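Local coordinates for tyrocidine synthase 2 (Brevibacillus parabrevis, PDB 6TA8), which is a nonribosomal peptide synthetase, a large multidomain synthase, represented here by a condensation domain, at residues Arg73-Gln78 with Ser180-Gln185; Ala234-Asp239 with Val418-Ile423. One frame throughout, in Å; residues are numbered along the deposited sequence.

Interaction 1: Arg73-Gln78 with Ser180-Gln185; sequences RQAFQQ and SSAYSQ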
loop_
_atom_site.group_PDB
_atom_site.type_symbol
_atom_site.label_atom_id
_atom_site.label_comp_id
_atom_site.label_asym_id
_atom_site.label_seq_id
_atom_site.Cartn_x
_atom_site.Cartn_y
_atom_site.Cartn_z
ATOM N N ARG A 73 1.864 0.576 -26.075
ATOM C CA ARG A 73 1.686 2.023 -26.090
ATOM C C ARG A 73 0.224 2.395 -26.296
ATOM O O ARG A 73 -0.296 3.289 -25.617
ATOM C CB ARG A 73 2.558 2.652 -27.178
ATOM C CG ARG A 73 4.051 2.500 -26.941
ATOM C CD ARG A 73 4.852 3.017 -28.125
ATOM N NE ARG A 73 4.762 4.469 -28.249
ATOM C CZ ARG A 73 5.653 5.315 -27.744
ATOM N NH1 ARG A 73 6.704 4.856 -27.078
ATOM N NH2 ARG A 73 5.493 6.622 -27.902
ATOM N N GLN A 74 -0.458 1.718 -27.224
ATOM C CA GLN A 74 -1.869 2.005 -27.464
ATOM C C GLN A 74 -2.719 1.693 -26.240
ATOM O O GLN A 74 -3.719 2.375 -25.989
ATOM C CB GLN A 74 -2.369 1.213 -28.673
ATOM C CG GLN A 74 -3.680 1.722 -29.250
ATOM C CD GLN A 74 -4.089 0.986 -30.510
ATOM O OE1 GLN A 74 -3.706 -0.164 -30.725
ATOM N NE2 GLN A 74 -4.873 1.649 -31.353
ATOM N N ALA A 75 -2.340 0.673 -25.468
ATOM C CA ALA A 75 -3.075 0.355 -24.250
ATOM C C ALA A 75 -2.863 1.424 -23.187
ATOM O O ALA A 75 -3.822 1.894 -22.563
ATOM C CB ALA A 75 -2.654 -1.019 -23.727
ATOM N N PHE A 76 -1.609 1.832 -22.972
ATOM C CA PHE A 76 -1.324 2.824 -21.941
ATOM C C PHE A 76 -1.796 4.215 -22.347
ATOM O O PHE A 76 -2.156 5.020 -21.479
ATOM C CB PHE A 76 0.170 2.835 -21.620
ATOM C CG PHE A 76 0.579 1.786 -20.625
ATOM C CD1 PHE A 76 0.430 2.007 -19.265
ATOM C CD2 PHE A 76 1.102 0.576 -21.049
ATOM C CE1 PHE A 76 0.801 1.042 -18.347
ATOM C CE2 PHE A 76 1.474 -0.392 -20.136
ATOM C CZ PHE A 76 1.323 -0.158 -18.783
ATOM N N GLN A 77 -1.806 4.521 -23.648
ATOM C CA GLN A 77 -2.375 5.787 -24.098
ATOM C C GLN A 77 -3.847 5.896 -23.722
ATOM O O GLN A 77 -4.341 6.998 -23.456
ATOM C CB GLN A 77 -2.202 5.941 -25.609
ATOM C CG GLN A 77 -0.804 6.360 -26.043
ATOM C CD GLN A 77 -0.547 7.837 -25.838
ATOM O OE1 GLN A 77 -1.456 8.659 -25.948
ATOM N NE2 GLN A 77 0.700 8.184 -25.539
ATOM N N GLN A 78 -4.559 4.769 -23.693
ATOM C CA GLN A 78 -5.958 4.773 -23.284
ATOM C C GLN A 78 -6.109 4.690 -21.770
ATOM O O GLN A 78 -7.051 5.266 -21.214
ATOM C CB GLN A 78 -6.701 3.614 -23.952
ATOM C CG GLN A 78 -8.200 3.604 -23.701
ATOM C CD GLN A 78 -8.915 4.764 -24.366
ATOM O OE1 GLN A 78 -8.427 5.331 -25.345
ATOM N NE2 GLN A 78 -10.079 5.122 -23.837
ATOM N N SER A 180 -5.049 -5.694 -19.166
ATOM C CA SER A 180 -5.302 -6.989 -19.790
ATOM C C SER A 180 -6.472 -6.919 -20.760
ATOM O O SER A 180 -6.504 -7.663 -21.747
ATOM C CB SER A 180 -5.559 -8.050 -18.722
ATOM O OG SER A 180 -5.712 -9.331 -19.306
ATOM N N SER A 181 -7.438 -6.036 -20.501
ATOM C CA SER A 181 -8.548 -5.853 -21.428
ATOM C C SER A 181 -8.156 -4.950 -22.591
ATOM O O SER A 181 -8.525 -5.221 -23.740
ATOM C CB SER A 181 -9.759 -5.279 -20.690
ATOM O OG SER A 181 -10.819 -4.999 -21.588
ATOM N N ALA A 182 -7.411 -3.877 -22.314
ATOM C CA ALA A 182 -6.971 -2.983 -23.381
ATOM C C ALA A 182 -6.037 -3.697 -24.349
ATOM O O ALA A 182 -6.132 -3.511 -25.567
ATOM C CB ALA A 182 -6.286 -1.752 -22.789
ATOM N N TYR A 183 -5.121 -4.517 -23.825
ATOM C CA TYR A 183 -4.214 -5.252 -24.699
ATOM C C TYR A 183 -4.949 -6.326 -25.489
ATOM O O TYR A 183 -4.524 -6.676 -26.597
ATOM C CB TYR A 183 -3.083 -5.874 -23.881
ATOM C CG TYR A 183 -1.904 -6.330 -24.714
ATOM C CD1 TYR A 183 -0.882 -5.451 -25.045
ATOM C CD2 TYR A 183 -1.816 -7.639 -25.167
ATOM C CE1 TYR A 183 0.196 -5.863 -25.804
ATOM C CE2 TYR A 183 -0.741 -8.061 -25.928
ATOM C CZ TYR A 183 0.262 -7.168 -26.244
ATOM O OH TYR A 183 1.335 -7.581 -27.001
ATOM N N SER A 184 -6.046 -6.856 -24.946
ATOM C CA SER A 184 -6.824 -7.849 -25.678
ATOM C C SER A 184 -7.586 -7.205 -26.829
ATOM O O SER A 184 -7.587 -7.722 -27.953
ATOM C CB SER A 184 -7.782 -8.567 -24.728
ATOM O OG SER A 184 -7.078 -9.147 -23.643
ATOM N N GLN A 185 -8.237 -6.069 -26.568
ATOM C CA GLN A 185 -8.955 -5.366 -27.626
ATOM C C GLN A 185 -8.009 -4.843 -28.698
ATOM O O GLN A 185 -8.403 -4.718 -29.863
ATOM C CB GLN A 185 -9.769 -4.212 -27.039
ATOM C CG GLN A 185 -10.750 -4.620 -25.951
ATOM C CD GLN A 185 -11.451 -3.427 -25.333
ATOM O OE1 GLN A 185 -11.825 -2.482 -26.028
ATOM N NE2 GLN A 185 -11.629 -3.461 -24.016
#
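Ala182 and Ala75 meet methyl to methyl, CB to CB at 3.8 Å, where helix 169-187 passes helix 69-82, and they illustrate how small side chains let two helices draw close. Along the second helix, Ser181 comes first: its OG accepts a bond from NE2 of Gln185, one turn later, at 3.0 Å, with an N-H...O angle of 146°. Next, Ala182 directs its CB at the other helix, where it lies 4.1 Å from Ala75 CA as well as against the methyl. With so little bulk between them, the two CA atoms stand only 5.2 Å apart; Phe179, a turn earlier, also rests on Ala75, and its ring meets that of Phe76. Tyr183 then flanks the alanine pair. Its backbone N is 4.3 Å from Ala75 CB, while chi1 of -164° sets the ring against Leu71 and Val72 of the first helix and takes OH to the backbone N of Asp68, which satisfies the buried phenol. Finally, the Gln185 amide points at Ser181, whose OG lies nearly in its plane, and OE1 binds the backbone N of Val193, so both ends of the amide are engaged. This is close alanine-to-alanine helix packing within the N-terminal lobe of the condensation domain, whose two lobes each resemble chloramphenicol acetyltransferase.

Interaction 2: Ala234-Asp239 with Val418-Ile423; sequences AALPTD and VFLLDI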
loop_
_atom_site.group_PDB
_atom_site.type_symbol
_atom_site.label_atom_id
_atom_site.label_comp_id
_atom_site.label_asym_id
_atom_site.label_seq_id
_atom_site.Cartn_x
_atom_site.Cartn_y
_atom_site.Cartn_z
ATOM N N ALA A 234 5.238 1.949 25.352
ATOM C CA ALA A 234 6.439 1.203 25.710
ATOM C C ALA A 234 7.289 1.080 24.454
ATOM O O ALA A 234 6.920 0.355 23.524
ATOM C CB ALA A 234 6.093 -0.171 26.281
ATOM N N ALA A 235 8.411 1.798 24.421
ATOM C CA ALA A 235 9.287 1.768 23.257
ATOM C C ALA A 235 9.781 0.353 22.985
ATOM O O ALA A 235 10.123 -0.395 23.906
ATOM C CB ALA A 235 10.472 2.714 23.463
ATOM N N LEU A 236 9.808 -0.013 21.704
ATOM C CA LEU A 236 10.182 -1.363 21.301
ATOM C C LEU A 236 11.706 -1.476 21.288
ATOM O O LEU A 236 12.389 -0.547 20.838
ATOM C CB LEU A 236 9.569 -1.690 19.931
ATOM C CG LEU A 236 9.589 -3.134 19.418
ATOM C CD1 LEU A 236 8.567 -3.315 18.302
ATOM C CD2 LEU A 236 10.941 -3.499 18.928
ATOM N N PRO A 237 12.270 -2.569 21.801
ATOM C CA PRO A 237 13.731 -2.663 21.913
ATOM C C PRO A 237 14.400 -2.854 20.559
ATOM O O PRO A 237 13.911 -3.593 19.703
ATOM C CB PRO A 237 13.941 -3.889 22.816
ATOM C CG PRO A 237 12.673 -4.680 22.706
ATOM C CD PRO A 237 11.586 -3.647 22.535
ATOM N N THR A 238 15.538 -2.188 20.375
ATOM C CA THR A 238 16.369 -2.377 19.195
ATOM C C THR A 238 17.734 -2.923 19.599
ATOM O O THR A 238 18.201 -2.704 20.720
ATOM C CB THR A 238 16.549 -1.073 18.403
ATOM O OG1 THR A 238 17.291 -0.125 19.181
ATOM C CG2 THR A 238 15.200 -0.481 18.038
ATOM N N ASP A 239 18.373 -3.641 18.672
ATOM C CA ASP A 239 19.718 -4.139 18.943
ATOM C C ASP A 239 20.711 -2.990 19.059
ATOM O O ASP A 239 21.619 -3.029 19.898
ATOM C CB ASP A 239 20.156 -5.118 17.855
ATOM C CG ASP A 239 19.396 -6.430 17.907
ATOM O OD1 ASP A 239 19.049 -6.874 19.022
ATOM O OD2 ASP A 239 19.149 -7.017 16.834
ATOM N N VAL A 418 10.450 5.717 7.954
ATOM C CA VAL A 418 9.442 6.307 8.822
ATOM C C VAL A 418 9.087 5.384 9.981
ATOM O O VAL A 418 8.940 5.838 11.116
ATOM C CB VAL A 418 8.187 6.679 8.002
ATOM C CG1 VAL A 418 7.087 7.206 8.914
ATOM C CG2 VAL A 418 8.539 7.704 6.934
ATOM N N PHE A 419 8.963 4.088 9.716
ATOM C CA PHE A 419 8.568 3.112 10.720
ATOM C C PHE A 419 9.744 2.216 11.078
ATOM O O PHE A 419 10.570 1.883 10.221
ATOM C CB PHE A 419 7.393 2.268 10.226
ATOM C CG PHE A 419 6.130 3.053 10.032
ATOM C CD1 PHE A 419 5.370 3.442 11.122
ATOM C CD2 PHE A 419 5.708 3.413 8.763
ATOM C CE1 PHE A 419 4.210 4.169 10.951
ATOM C CE2 PHE A 419 4.547 4.140 8.584
ATOM C CZ PHE A 419 3.796 4.519 9.680
ATOM N N LEU A 420 9.811 1.829 12.353
ATOM C CA LEU A 420 10.877 0.946 12.808
ATOM C C LEU A 420 10.758 -0.442 12.192
ATOM O O LEU A 420 11.775 -1.101 11.949
ATOM C CB LEU A 420 10.859 0.860 14.334
ATOM C CG LEU A 420 12.034 0.167 15.019
ATOM C CD1 LEU A 420 12.644 1.091 16.055
ATOM C CD2 LEU A 420 11.569 -1.126 15.661
ATOM N N LEU A 421 9.535 -0.899 11.933
ATOM C CA LEU A 421 9.294 -2.198 11.319
ATOM C C LEU A 421 8.101 -2.089 10.382
ATOM O O LEU A 421 7.034 -1.624 10.789
ATOM C CB LEU A 421 9.029 -3.278 12.376
ATOM C CG LEU A 421 10.178 -3.682 13.300
ATOM C CD1 LEU A 421 9.684 -4.649 14.364
ATOM C CD2 LEU A 421 11.328 -4.289 12.507
ATOM N N ASP A 422 8.286 -2.514 9.136
ATOM C CA ASP A 422 7.208 -2.578 8.157
ATOM C C ASP A 422 6.855 -4.040 7.920
ATOM O O ASP A 422 7.680 -4.806 7.413
ATOM C CB ASP A 422 7.605 -1.903 6.844
ATOM C CG ASP A 422 6.567 -2.100 5.754
ATOM O OD1 ASP A 422 6.905 -1.912 4.566
ATOM O OD2 ASP A 422 5.410 -2.445 6.085
ATOM N N ILE A 423 5.636 -4.418 8.285
ATOM C CA ILE A 423 5.167 -5.793 8.175
ATOM C C ILE A 423 4.059 -5.824 7.131
ATOM O O ILE A 423 2.986 -5.239 7.330
ATOM C CB ILE A 423 4.680 -6.339 9.523
ATOM C CG1 ILE A 423 5.810 -6.278 10.554
ATOM C CG2 ILE A 423 4.167 -7.761 9.369
ATOM C CD1 ILE A 423 5.414 -6.775 11.924
#
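Leu420 and Leu236 meet through their terminal methyls, CD2 to CD2 at 4.1 Å, and Leu420, which has the most surface buried here, shows how one branched side chain can serve two neighbours. Its other methyl, CD1, lies 3.6 Å from CG2 of Thr238, so the fork of the leucine is shared between alternate residues of an extended segment, Pro237 between them pointing its CB away. With CG anti to the backbone N (chi1 -170°), Leu420 reaches toward 234-239 from the residues that lead into strand 421-428, an inner strand of the six-stranded mixed sheet in the C-terminal, chloramphenicol acetyltransferase-like lobe. The segment it meets belongs to the long connection between helix 221-229 and strand 250-256. Leu236 divides its methyls in a similar way: CD1 comes to 4.3 Å from CD1 of Leu421, at the start of the strand, and the side chain also touches Trp292 of helix 277-293. Thr238 offers its methyl: chi1 of 66° sets CG2 anti to the carbonyl carbon, and OG1 is hydrogen-bonded to the backbone O of Phe240. Tyr443 lies against Leu236, Thr238 and Leu420 alike, and its OH is hydrogen-bonded to the backbone O of Pro237.

From the N terminus, interaction 1 is reached first: helix 69-82 is rejoined by helix 169-187 after 101 intervening residues, which include five strands, two of the three-stranded sheet and three of the five-stranded sheet. That loop is complete before interaction 2 opens at 234-239, so the two follow in series, neither nesting nor crossing. Interaction 2 spans 178 residues, returning at 418-423, and ties the connection between helix 221-229 and strand 250-256 to the start of an inner strand of the C-terminal lobe's sheet. Strand 401-402, inside this second loop, travels back to the five-stranded sheet of the N-terminal lobe. The centres of interactions 1 and 2 are about 43 Å apart, on opposite sides of the chain's centre.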